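Local coordinates for virulence associated protein VAPB (Rhodococcus equi, PDB 4CV7), which is a plasmid-encoded virulence-associated protein, probably secreted, whose molecular role is not established and whose C-terminal part folds into an eight-stranded antiparallel beta-barrel, at residues F31-G37 with T62-Y67; Y6-N11 with H22-P26; G10-A16 with I40-F46; G25-M29 with L55-Y59. Residue numbers count along the deposited sequence, not the author numbering.

Contact 1. Residues F31-G37 with T62-Y67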
loop_
_atom_site.group_PDB
_atom_site.type_symbol
_atom_site.label_atom_id
_atom_site.label_comp_id
_atom_site.label_asym_id
_atom_site.label_seq_id
_atom_site.Cartn_x
_atom_site.Cartn_y
_atom_site.Cartn_z
ATOM N N PHE A 31 0.965 6.255 4.566
ATOM C CA PHE A 31 0.095 5.063 4.740
ATOM C C PHE A 31 0.823 4.125 5.704
ATOM O O PHE A 31 1.945 3.729 5.397
ATOM C CB PHE A 31 -0.183 4.436 3.442
ATOM C CG PHE A 31 -1.078 3.217 3.537
ATOM C CD1 PHE A 31 -2.413 3.368 3.785
ATOM C CD2 PHE A 31 -0.569 1.922 3.446
ATOM C CE1 PHE A 31 -3.252 2.236 3.895
ATOM C CE2 PHE A 31 -1.440 0.818 3.507
ATOM C CZ PHE A 31 -2.723 0.996 3.815
ATOM N N ASP A 32 0.095 3.696 6.721
ATOM C CA ASP A 32 0.532 2.635 7.656
ATOM C C ASP A 32 -0.402 1.465 7.476
ATOM O O ASP A 32 -1.596 1.594 7.875
ATOM C CB ASP A 32 0.446 3.164 9.097
ATOM C CG ASP A 32 1.038 2.241 10.193
ATOM O OD1 ASP A 32 1.313 1.061 10.042
ATOM O OD2 ASP A 32 1.261 2.728 11.311
ATOM N N GLY A 33 0.110 0.364 6.981
ATOM C CA GLY A 33 -0.773 -0.812 6.805
ATOM C C GLY A 33 -0.236 -2.091 7.376
ATOM O O GLY A 33 0.955 -2.316 7.447
ATOM N N ASP A 34 -1.174 -2.881 7.896
ATOM C CA ASP A 34 -0.868 -4.111 8.577
ATOM C C ASP A 34 -1.610 -5.230 7.844
ATOM O O ASP A 34 -2.824 -5.220 7.898
ATOM C CB ASP A 34 -1.355 -4.018 10.018
ATOM C CG ASP A 34 -0.605 -2.962 10.783
ATOM O OD1 ASP A 34 0.522 -3.200 11.186
ATOM O OD2 ASP A 34 -1.228 -1.988 11.133
ATOM N N ALA A 35 -0.864 -6.130 7.247
ATOM C CA ALA A 35 -1.461 -7.148 6.378
ATOM C C ALA A 35 -1.151 -8.508 6.925
ATOM O O ALA A 35 -0.164 -8.772 7.596
ATOM C CB ALA A 35 -0.997 -7.048 4.976
ATOM N N GLY A 36 -2.010 -9.498 6.540
ATOM C CA GLY A 36 -1.659 -10.877 6.482
ATOM C C GLY A 36 -1.473 -11.329 5.073
ATOM O O GLY A 36 -2.155 -10.820 4.160
ATOM N N GLY A 37 -0.692 -12.345 4.889
ATOM C CA GLY A 37 -0.443 -12.865 3.538
ATOM C C GLY A 37 0.526 -13.972 3.556
ATOM O O GLY A 37 1.386 -14.019 4.399
ATOM N N THR A 62 -9.703 5.504 3.162
ATOM C CA THR A 62 -9.012 4.222 3.164
ATOM C C THR A 62 -9.079 3.627 4.571
ATOM O O THR A 62 -8.683 4.225 5.559
ATOM C CB THR A 62 -7.543 4.270 2.785
ATOM O OG1 THR A 62 -7.411 4.722 1.444
ATOM C CG2 THR A 62 -6.854 2.884 2.922
ATOM N N VAL A 63 -9.553 2.370 4.663
ATOM C CA VAL A 63 -9.473 1.521 5.848
ATOM C C VAL A 63 -8.779 0.222 5.654
ATOM O O VAL A 63 -8.410 -0.463 6.632
ATOM C CB VAL A 63 -10.869 1.317 6.540
ATOM C CG1 VAL A 63 -11.537 2.644 6.891
ATOM C CG2 VAL A 63 -11.786 0.402 5.693
ATOM N N SER A 64 -8.682 -0.210 4.420
ATOM C CA SER A 64 -8.079 -1.554 4.116
ATOM C C SER A 64 -7.343 -1.474 2.841
ATOM O O SER A 64 -7.423 -0.537 2.062
ATOM C CB SER A 64 -9.101 -2.622 4.083
ATOM O OG SER A 64 -9.869 -2.541 2.903
ATOM N N PHE A 65 -6.505 -2.493 2.632
ATOM C CA PHE A 65 -5.685 -2.592 1.410
ATOM C C PHE A 65 -5.470 -4.060 1.086
ATOM O O PHE A 65 -5.504 -4.903 1.958
ATOM C CB PHE A 65 -4.388 -1.778 1.486
ATOM C CG PHE A 65 -3.329 -2.360 2.367
ATOM C CD1 PHE A 65 -3.514 -2.560 3.737
ATOM C CD2 PHE A 65 -2.136 -2.886 1.830
ATOM C CE1 PHE A 65 -2.514 -3.144 4.530
ATOM C CE2 PHE A 65 -1.168 -3.466 2.628
ATOM C CZ PHE A 65 -1.378 -3.590 3.966
ATOM N N GLN A 66 -5.178 -4.293 -0.211
ATOM C CA GLN A 66 -4.788 -5.593 -0.664
ATOM C C GLN A 66 -3.643 -5.467 -1.597
ATOM O O GLN A 66 -3.562 -4.499 -2.334
ATOM C CB GLN A 66 -5.929 -6.334 -1.400
ATOM C CG GLN A 66 -7.124 -6.600 -0.504
ATOM C CD GLN A 66 -8.362 -7.131 -1.268
ATOM O OE1 GLN A 66 -8.202 -7.495 -2.380
ATOM N NE2 GLN A 66 -9.536 -6.705 -0.859
ATOM N N TYR A 67 -2.736 -6.403 -1.547
ATOM C CA TYR A 67 -1.569 -6.396 -2.460
ATOM C C TYR A 67 -1.477 -7.668 -3.272
ATOM O O TYR A 67 -1.967 -8.722 -2.831
ATOM C CB TYR A 67 -0.278 -6.102 -1.639
ATOM C CG TYR A 67 0.138 -7.215 -0.717
ATOM C CD1 TYR A 67 0.783 -8.402 -1.264
ATOM C CD2 TYR A 67 -0.174 -7.232 0.625
ATOM C CE1 TYR A 67 1.169 -9.417 -0.441
ATOM C CE2 TYR A 67 0.284 -8.207 1.447
ATOM C CZ TYR A 67 0.899 -9.264 0.932
ATOM O OH TYR A 67 1.320 -10.343 1.687
#
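Phe65 dominates the meeting of 31-37 with 62-67, projecting from its strand so that its ring packs beside Phe31 and against Gly33 and Ala35. The two strands are not neighbours in the sheet: their axes come no closer than 7.8 Å and run at 60° to each other, so side chains, some meeting the opposite backbone, span the gap. Phe31 turns its edge to the face of Phe65 in a T-shaped pair, with centroids 5.1 Å apart and planes at 78°; Phe31 CZ lies 3.6 Å from Phe65 CD1. The neighbouring ring atom, Phe31 CE1, packs 3.8 Å from Thr62 CG2. The Phe65 ring extends to the backbone at Gly33, CE1 standing 3.7 Å from Gly33 CA, where a CB would collide with it. Ala35 CB then meets both Phe65 CZ at 3.6 Å and Tyr67 CE2 at 3.9 Å. Tyr67 completes the row, its OH 3.6 Å from Gly37 CA, another position with no space for a side chain. Phe21 and Phe78 add further rings around these aromatics. With mostly apolar surfaces meeting and no hydrogen bond between the segments, cohesion here rests on shape and the exclusion of water, as expected of a barrel core.

Contact 2. Residues Y6-N11 with H22-P26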
loop_
_atom_site.group_PDB
_atom_site.type_symbol
_atom_site.label_atom_id
_atom_site.label_comp_id
_atom_site.label_asym_id
_atom_site.label_seq_id
_atom_site.Cartn_x
_atom_site.Cartn_y
_atom_site.Cartn_z
ATOM N N TYR A 6 0.814 10.149 -9.225
ATOM C CA TYR A 6 1.743 10.694 -8.249
ATOM C C TYR A 6 2.877 9.753 -8.010
ATOM O O TYR A 6 2.609 8.577 -7.741
ATOM C CB TYR A 6 1.051 11.011 -6.929
ATOM C CG TYR A 6 -0.272 11.812 -7.024
ATOM C CD1 TYR A 6 -1.441 11.127 -7.269
ATOM C CD2 TYR A 6 -0.311 13.164 -6.928
ATOM C CE1 TYR A 6 -2.645 11.801 -7.405
ATOM C CE2 TYR A 6 -1.508 13.871 -6.957
ATOM C CZ TYR A 6 -2.708 13.153 -7.198
ATOM O OH TYR A 6 -3.892 13.829 -7.295
ATOM N N ASP A 7 4.108 10.250 -7.883
ATOM C CA ASP A 7 5.225 9.431 -7.539
ATOM C C ASP A 7 5.116 9.057 -6.085
ATOM O O ASP A 7 4.828 9.937 -5.237
ATOM C CB ASP A 7 6.528 10.240 -7.750
ATOM C CG ASP A 7 6.912 10.400 -9.190
ATOM O OD1 ASP A 7 6.431 9.701 -10.084
ATOM O OD2 ASP A 7 7.851 11.211 -9.343
ATOM N N VAL A 8 5.371 7.811 -5.710
ATOM C CA VAL A 8 5.376 7.431 -4.310
ATOM C C VAL A 8 6.534 6.472 -4.054
ATOM O O VAL A 8 7.120 5.965 -5.015
ATOM C CB VAL A 8 4.088 6.703 -3.876
ATOM C CG1 VAL A 8 2.878 7.655 -3.965
ATOM C CG2 VAL A 8 3.856 5.412 -4.656
ATOM N N HIS A 9 6.865 6.278 -2.803
ATOM C CA HIS A 9 7.842 5.243 -2.441
ATOM C C HIS A 9 7.387 4.667 -1.137
ATOM O O HIS A 9 6.506 5.229 -0.448
ATOM C CB HIS A 9 9.265 5.775 -2.359
ATOM C CG HIS A 9 9.454 6.827 -1.299
ATOM N ND1 HIS A 9 9.132 8.157 -1.505
ATOM C CD2 HIS A 9 9.973 6.770 -0.037
ATOM C CE1 HIS A 9 9.434 8.863 -0.421
ATOM N NE2 HIS A 9 9.941 8.047 0.486
ATOM N N GLY A 10 7.886 3.534 -0.766
ATOM C CA GLY A 10 7.465 2.853 0.401
ATOM C C GLY A 10 8.361 1.737 0.833
ATOM O O GLY A 10 9.398 1.517 0.233
ATOM N N ASN A 11 7.909 0.995 1.837
ATOM C CA ASN A 11 8.668 -0.147 2.237
ATOM C C ASN A 11 7.732 -1.193 2.864
ATOM O O ASN A 11 6.574 -0.908 3.222
ATOM C CB ASN A 11 9.819 0.267 3.178
ATOM C CG ASN A 11 9.365 1.066 4.408
ATOM O OD1 ASN A 11 8.533 0.617 5.182
ATOM N ND2 ASN A 11 9.759 2.318 4.477
ATOM N N HIS A 22 4.550 0.662 4.677
ATOM C CA HIS A 22 4.520 2.150 4.719
ATOM C C HIS A 22 4.554 2.604 3.307
ATOM O O HIS A 22 5.285 2.117 2.444
ATOM C CB HIS A 22 5.681 2.715 5.496
ATOM C CG HIS A 22 5.566 2.401 6.942
ATOM N ND1 HIS A 22 6.266 1.396 7.542
ATOM C CD2 HIS A 22 4.851 2.998 7.914
ATOM C CE1 HIS A 22 5.992 1.389 8.843
ATOM N NE2 HIS A 22 5.150 2.364 9.090
ATOM N N VAL A 23 3.777 3.601 3.028
ATOM C CA VAL A 23 3.887 4.339 1.781
ATOM C C VAL A 23 3.954 5.816 2.043
ATOM O O VAL A 23 3.142 6.353 2.822
ATOM C CB VAL A 23 2.670 4.109 0.798
ATOM C CG1 VAL A 23 2.782 4.887 -0.490
ATOM C CG2 VAL A 23 2.495 2.638 0.524
ATOM N N TYR A 24 4.807 6.526 1.353
ATOM C CA TYR A 24 4.950 7.987 1.478
ATOM C C TYR A 24 4.309 8.576 0.224
ATOM O O TYR A 24 4.813 8.381 -0.894
ATOM C CB TYR A 24 6.412 8.359 1.671
ATOM C CG TYR A 24 6.936 7.597 2.907
ATOM C CD1 TYR A 24 6.547 8.041 4.154
ATOM C CD2 TYR A 24 7.647 6.392 2.852
ATOM C CE1 TYR A 24 6.885 7.377 5.307
ATOM C CE2 TYR A 24 7.956 5.702 4.062
ATOM C CZ TYR A 24 7.571 6.218 5.243
ATOM O OH TYR A 24 7.786 5.692 6.488
ATOM N N GLY A 25 3.173 9.219 0.392
ATOM C CA GLY A 25 2.389 9.703 -0.700
ATOM C C GLY A 25 2.463 11.247 -0.873
ATOM O O GLY A 25 3.110 11.952 -0.065
ATOM N N PRO A 26 1.800 11.764 -1.864
ATOM C CA PRO A 26 1.805 13.223 -2.101
ATOM C C PRO A 26 1.109 13.990 -1.004
ATOM O O PRO A 26 0.337 13.484 -0.179
ATOM C CB PRO A 26 1.046 13.345 -3.427
ATOM C CG PRO A 26 0.145 12.137 -3.483
ATOM C CD PRO A 26 1.022 11.039 -2.908
HETATM O O HOH W 1 5.398 10.762 -2.414
HETATM O O HOH W 2 7.292 -1.148 6.618
#
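The paired strands 6-11 and 22-25 draw close at Gly10, where the backbones stand 4.1 Å apart between its CA and Val23 CA, a non-hydrogen-bonded pair; a CB on Gly10, directed to the face of Val23, would strike His22 O. On the opposite face, which carries His9, Asn11, His22 and Tyr24, the Tyr24 ring lies in the gap between His9 and Asn11, with CD2 4.3 Å from Gly10 CA. Tyr24 CB sits over the His9 ring, 3.9 Å from its centroid in a CH-pi contact, while Asn11 ND2 meets the Tyr24 ring edge at CE2, 3.9 Å away. Hydrogen bonds from Tyr24 N to His9 O (2.8 Å), Asn11 N to His22 O and His22 N to Asn11 O (both 2.9 Å) fix the register. Toward Tyr6 the strands splay, and water 1 spans Asp7 O and Tyr24 O. There Val8 CG1 fits against Gly25 CA at 3.9 Å and Pro26 CD at 4.0 Å, and Pro26 CG wedges against Tyr6 CG at 3.6 Å. His22, beside a bound cobalt ion, shares water 2 with Asn11 OD1. This hairpin of strands 4-14 and 18-25 is flanked by strands 42-52 and 29-37; Val8 and Val23 pack inward on Ile89 of strand 85-91, and Leu55 of helix 55-61 covers Tyr6 and Pro26.

Contact 3. Residues G10-A16 with I40-F46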
loop_
_atom_site.group_PDB
_atom_site.type_symbol
_atom_site.label_atom_id
_atom_site.label_comp_id
_atom_site.label_asym_id
_atom_site.label_seq_id
_atom_site.Cartn_x
_atom_site.Cartn_y
_atom_site.Cartn_z
ATOM N N GLY A 10 7.886 3.534 -0.766
ATOM C CA GLY A 10 7.465 2.853 0.401
ATOM C C GLY A 10 8.361 1.737 0.833
ATOM O O GLY A 10 9.398 1.517 0.233
ATOM N N ASN A 11 7.909 0.995 1.837
ATOM C CA ASN A 11 8.668 -0.147 2.237
ATOM C C ASN A 11 7.732 -1.193 2.864
ATOM O O ASN A 11 6.574 -0.908 3.222
ATOM C CB ASN A 11 9.819 0.267 3.178
ATOM C CG ASN A 11 9.365 1.066 4.408
ATOM O OD1 ASN A 11 8.533 0.617 5.182
ATOM N ND2 ASN A 11 9.759 2.318 4.477
ATOM N N VAL A 12 8.255 -2.394 3.012
ATOM C CA VAL A 12 7.531 -3.505 3.590
ATOM C C VAL A 12 8.478 -4.322 4.453
ATOM O O VAL A 12 9.625 -4.582 4.018
ATOM C CB VAL A 12 6.896 -4.373 2.489
ATOM C CG1 VAL A 12 7.926 -4.795 1.439
ATOM C CG2 VAL A 12 6.152 -5.576 3.021
ATOM N N ILE A 13 7.977 -4.770 5.598
ATOM C CA ILE A 13 8.716 -5.737 6.420
ATOM C C ILE A 13 7.786 -6.909 6.570
ATOM O O ILE A 13 6.685 -6.740 7.113
ATOM C CB ILE A 13 9.067 -5.134 7.793
ATOM C CG1 ILE A 13 9.865 -3.857 7.545
ATOM C CG2 ILE A 13 9.872 -6.118 8.643
ATOM C CD1 ILE A 13 10.329 -3.110 8.745
ATOM N N SER A 14 8.213 -8.107 6.151
ATOM C CA SER A 14 7.454 -9.325 6.289
ATOM C C SER A 14 8.002 -10.247 7.358
ATOM O O SER A 14 9.203 -10.562 7.275
ATOM C CB SER A 14 7.423 -10.050 4.970
ATOM O OG SER A 14 6.645 -11.277 5.098
ATOM N N ALA A 15 7.091 -10.792 8.187
ATOM C CA ALA A 15 7.345 -11.975 9.013
ATOM C C ALA A 15 6.758 -13.273 8.488
ATOM O O ALA A 15 6.574 -14.166 9.258
ATOM C CB ALA A 15 6.833 -11.693 10.432
ATOM N N ALA A 16 6.559 -13.354 7.182
ATOM C CA ALA A 16 6.000 -14.496 6.434
ATOM C C ALA A 16 4.484 -14.347 6.376
ATOM O O ALA A 16 3.930 -14.040 5.311
ATOM C CB ALA A 16 6.383 -15.785 7.005
ATOM N N ILE A 40 7.289 -14.640 1.725
ATOM C CA ILE A 40 8.651 -14.802 2.178
ATOM C C ILE A 40 9.038 -13.725 3.212
ATOM O O ILE A 40 8.747 -12.539 2.995
ATOM C CB ILE A 40 9.636 -14.683 0.865
ATOM C CG1 ILE A 40 9.207 -15.731 -0.194
ATOM C CG2 ILE A 40 11.122 -14.674 1.059
ATOM C CD1 ILE A 40 9.256 -17.095 0.420
ATOM N N PRO A 41 9.692 -14.149 4.292
ATOM C CA PRO A 41 10.130 -13.130 5.224
ATOM C C PRO A 41 11.248 -12.265 4.661
ATOM O O PRO A 41 12.041 -12.684 3.787
ATOM C CB PRO A 41 10.591 -13.951 6.438
ATOM C CG PRO A 41 10.914 -15.357 5.909
ATOM C CD PRO A 41 10.133 -15.489 4.671
ATOM N N GLY A 42 11.288 -11.038 5.107
ATOM C CA GLY A 42 12.281 -10.084 4.591
ATOM C C GLY A 42 11.768 -8.695 4.588
ATOM O O GLY A 42 10.738 -8.432 5.056
ATOM N N ALA A 43 12.514 -7.755 4.048
ATOM C CA ALA A 43 12.225 -6.360 4.095
ATOM C C ALA A 43 12.592 -5.869 2.745
ATOM O O ALA A 43 13.595 -6.318 2.162
ATOM C CB ALA A 43 13.044 -5.713 5.173
ATOM N N GLY A 44 11.881 -4.918 2.214
ATOM C CA GLY A 44 12.361 -4.176 1.082
ATOM C C GLY A 44 11.695 -2.853 0.841
ATOM O O GLY A 44 10.699 -2.612 1.403
ATOM N N ALA A 45 12.285 -2.024 0.032
ATOM C CA ALA A 45 11.778 -0.715 -0.361
ATOM C C ALA A 45 11.243 -0.817 -1.810
ATOM O O ALA A 45 11.624 -1.701 -2.566
ATOM C CB ALA A 45 12.785 0.395 -0.138
ATOM N N PHE A 46 10.326 0.089 -2.146
ATOM C CA PHE A 46 9.773 0.138 -3.454
ATOM C C PHE A 46 9.531 1.582 -3.890
ATOM O O PHE A 46 9.339 2.485 -3.078
ATOM C CB PHE A 46 8.567 -0.796 -3.568
ATOM C CG PHE A 46 7.426 -0.448 -2.652
ATOM C CD1 PHE A 46 6.529 0.557 -2.982
ATOM C CD2 PHE A 46 7.222 -1.118 -1.420
ATOM C CE1 PHE A 46 5.499 0.866 -2.152
ATOM C CE2 PHE A 46 6.188 -0.801 -0.572
ATOM C CZ PHE A 46 5.317 0.186 -0.963
#
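The seam that closes the eight-stranded barrel is formed here, where the first strand, 4-14, pairs antiparallel with strand 42-52, its neighbour in the sheet though two strands intervene in sequence. Pairing of the first strand with the fourth, after two hairpin-connected strands, fits the Greek-key topology reported for this protein. Three hydrogen-bonded pairs set the register: Gly10 N to Phe46 O and Phe46 N to Gly10 O, both 2.9 Å; Val12 N to Gly44 O and Gly44 N to Val12 O, both 2.9 Å; Ser14 N to Gly42 O at 2.8 Å and Gly42 N to Ser14 O at 3.0 Å. Between them, Asn11 faces Ala45 and Ile13 faces Ala43 on the outer side, where Ile13 CG1 lies 4.4 Å from Ala43 CB. On the inner side Phe46 folds its ring over Gly10, whose CA is 3.9 Å from the ring centroid in a CH-pi contact; a CB there would clash with Phe46 CZ. At the far end Ser14 OG accepts from Ala16 N at 2.9 Å, forming an ST turn, and donates a weak hydrogen bond to Ile40 O at 3.2 Å. Strand 18-25 borders strand 4-14 on its other edge, while Phe46 points inward to Leu74 and Ile76 of strand 74-79 and to Val23.

Contact 4. Residues G25-M29 with L55-Y59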
loop_
_atom_site.group_PDB
_atom_site.type_symbol
_atom_site.label_atom_id
_atom_site.label_comp_id
_atom_site.label_asym_id
_atom_site.label_seq_id
_atom_site.Cartn_x
_atom_site.Cartn_y
_atom_site.Cartn_z
ATOM N N GLY A 25 3.173 9.219 0.392
ATOM C CA GLY A 25 2.389 9.703 -0.700
ATOM C C GLY A 25 2.463 11.247 -0.873
ATOM O O GLY A 25 3.110 11.952 -0.065
ATOM N N PRO A 26 1.800 11.764 -1.864
ATOM C CA PRO A 26 1.805 13.223 -2.101
ATOM C C PRO A 26 1.109 13.990 -1.004
ATOM O O PRO A 26 0.337 13.484 -0.179
ATOM C CB PRO A 26 1.046 13.345 -3.427
ATOM C CG PRO A 26 0.145 12.137 -3.483
ATOM C CD PRO A 26 1.022 11.039 -2.908
ATOM N N GLU A 27 1.487 15.260 -0.896
ATOM C CA GLU A 27 0.923 16.119 0.167
ATOM C C GLU A 27 1.394 15.651 1.563
ATOM O O GLU A 27 0.722 15.860 2.580
ATOM C CB GLU A 27 -0.619 16.412 0.017
ATOM C CG GLU A 27 -0.842 16.925 -1.415
ATOM C CD GLU A 27 -2.260 17.348 -1.805
ATOM O OE1 GLU A 27 -3.148 17.381 -0.953
ATOM O OE2 GLU A 27 -2.451 17.793 -2.980
ATOM N N ASP A 28 2.587 15.017 1.609
ATOM C CA ASP A 28 3.268 14.721 2.867
ATOM C C ASP A 28 2.480 13.715 3.723
ATOM O O ASP A 28 2.459 13.765 4.932
ATOM C CB ASP A 28 3.675 16.001 3.617
ATOM C CG ASP A 28 4.390 17.036 2.735
ATOM O OD1 ASP A 28 5.033 16.702 1.696
ATOM O OD2 ASP A 28 4.416 18.186 3.181
ATOM N N MET A 29 1.797 12.779 3.048
ATOM C CA MET A 29 0.952 11.879 3.760
ATOM C C MET A 29 1.614 10.490 3.854
ATOM O O MET A 29 2.364 10.103 2.986
ATOM C CB MET A 29 -0.364 11.707 3.006
ATOM C CG MET A 29 -1.559 11.722 3.869
ATOM S SD MET A 29 -1.811 13.155 4.961
ATOM C CE MET A 29 -2.360 14.391 3.756
ATOM N N LEU A 55 -7.700 12.112 -4.500
ATOM C CA LEU A 55 -6.650 11.974 -3.487
ATOM C C LEU A 55 -7.173 12.197 -2.085
ATOM O O LEU A 55 -6.882 11.429 -1.185
ATOM C CB LEU A 55 -5.475 12.911 -3.883
ATOM C CG LEU A 55 -4.248 12.727 -2.942
ATOM C CD1 LEU A 55 -3.550 11.396 -3.128
ATOM C CD2 LEU A 55 -3.246 13.860 -3.132
ATOM N N GLN A 56 -7.947 13.264 -1.915
ATOM C CA GLN A 56 -8.445 13.544 -0.609
ATOM C C GLN A 56 -9.371 12.455 -0.096
ATOM O O GLN A 56 -9.288 12.098 1.057
ATOM C CB GLN A 56 -9.128 14.908 -0.570
ATOM C CG GLN A 56 -9.628 15.416 0.731
ATOM C CD GLN A 56 -10.956 14.866 1.201
ATOM O OE1 GLN A 56 -11.781 14.410 0.385
ATOM N NE2 GLN A 56 -11.261 15.069 2.521
ATOM N N ARG A 57 -10.181 11.870 -0.966
ATOM C CA ARG A 57 -11.055 10.781 -0.584
ATOM C C ARG A 57 -10.219 9.532 -0.211
ATOM O O ARG A 57 -10.584 8.787 0.723
ATOM C CB ARG A 57 -12.053 10.503 -1.678
ATOM C CG ARG A 57 -13.101 9.469 -1.280
ATOM C CD ARG A 57 -14.072 9.244 -2.375
ATOM N NE ARG A 57 -15.176 8.417 -1.964
ATOM C CZ ARG A 57 -16.310 8.298 -2.625
ATOM N NH1 ARG A 57 -16.540 8.991 -3.677
ATOM N NH2 ARG A 57 -17.244 7.526 -2.055
ATOM N N LEU A 58 -9.147 9.284 -0.982
ATOM C CA LEU A 58 -8.264 8.172 -0.688
ATOM C C LEU A 58 -7.741 8.311 0.740
ATOM O O LEU A 58 -7.814 7.399 1.566
ATOM C CB LEU A 58 -7.132 8.125 -1.676
ATOM C CG LEU A 58 -5.988 7.135 -1.344
ATOM C CD1 LEU A 58 -6.403 5.710 -1.642
ATOM C CD2 LEU A 58 -4.774 7.539 -2.190
ATOM N N TYR A 59 -7.275 9.519 1.066
ATOM C CA TYR A 59 -6.691 9.722 2.346
ATOM C C TYR A 59 -7.722 9.683 3.464
ATOM O O TYR A 59 -7.406 9.209 4.540
ATOM C CB TYR A 59 -5.956 11.069 2.324
ATOM C CG TYR A 59 -4.670 11.080 1.477
ATOM C CD1 TYR A 59 -4.047 9.935 1.072
ATOM C CD2 TYR A 59 -4.073 12.311 1.156
ATOM C CE1 TYR A 59 -2.846 9.983 0.394
ATOM C CE2 TYR A 59 -2.865 12.368 0.471
ATOM C CZ TYR A 59 -2.262 11.195 0.148
ATOM O OH TYR A 59 -1.009 11.186 -0.471
#
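Gly25 begins the short connection between strands 18-25 and 29-37, and the Tyr59 hydroxyl of helix 55-61 approaches its backbone closely: Gly25 C is 3.5 Å from Tyr59 OH, and a CB on Gly25 would run into that oxygen. Gly25 also closes the turn, its N bonding to Met29 O at 2.9 Å, with a weak return bond from Met29 N to Gly25 O at 3.5 Å. Pro26 comes next and supplies the polar link, as Tyr59 OH donates to Pro26 O at 2.7 Å. Its ring also packs, CG lying 3.8 Å from Leu55 CD1. Glu27 follows with positive phi, and its carboxylate carbon CD passes 3.9 Å from Leu55 CD2 at the solvent-exposed margin. Asp28, likewise of positive phi, points its CB away from the helix as the chain turns back. Met29 then lies across the Tyr59 ring: CG is 3.7 Å from the centroid, nearly along the ring normal, in a CH-pi contact, and SD is 4.9 Å from the centroid in an oblique Met-aromatic contact. Trp107 touches both Met29 and Tyr59. Leu55 and Tyr59, one helical turn apart, thus grip a tight beta-hairpin turn, and the short helix packs across one end of the antiparallel barrel.

In the fold
Contacts 2 and 3 share Gly10 and Asn11 on strand 4-14, which pairs with strand 18-25 in one and strand 42-52 in the other; Val23 CG2 comes within 4.0 Å of Phe46 CZ. Contact 1 joins contact 2 through Phe31 N and Val23 O, 2.8 Å apart, a probable hydrogen bond between adjacent strands. Contact 4 takes over Gly25 and Pro26 from contact 2, their centres about 10 Å apart, whereas contacts 3 and 4 lie on opposite sides of the chain's centre, about 23 Å between centres. One cobalt ion lies about 2 Å from the His22 side chain of contact 2, and a different one about 4 Å from that of Asp34 in contact 1.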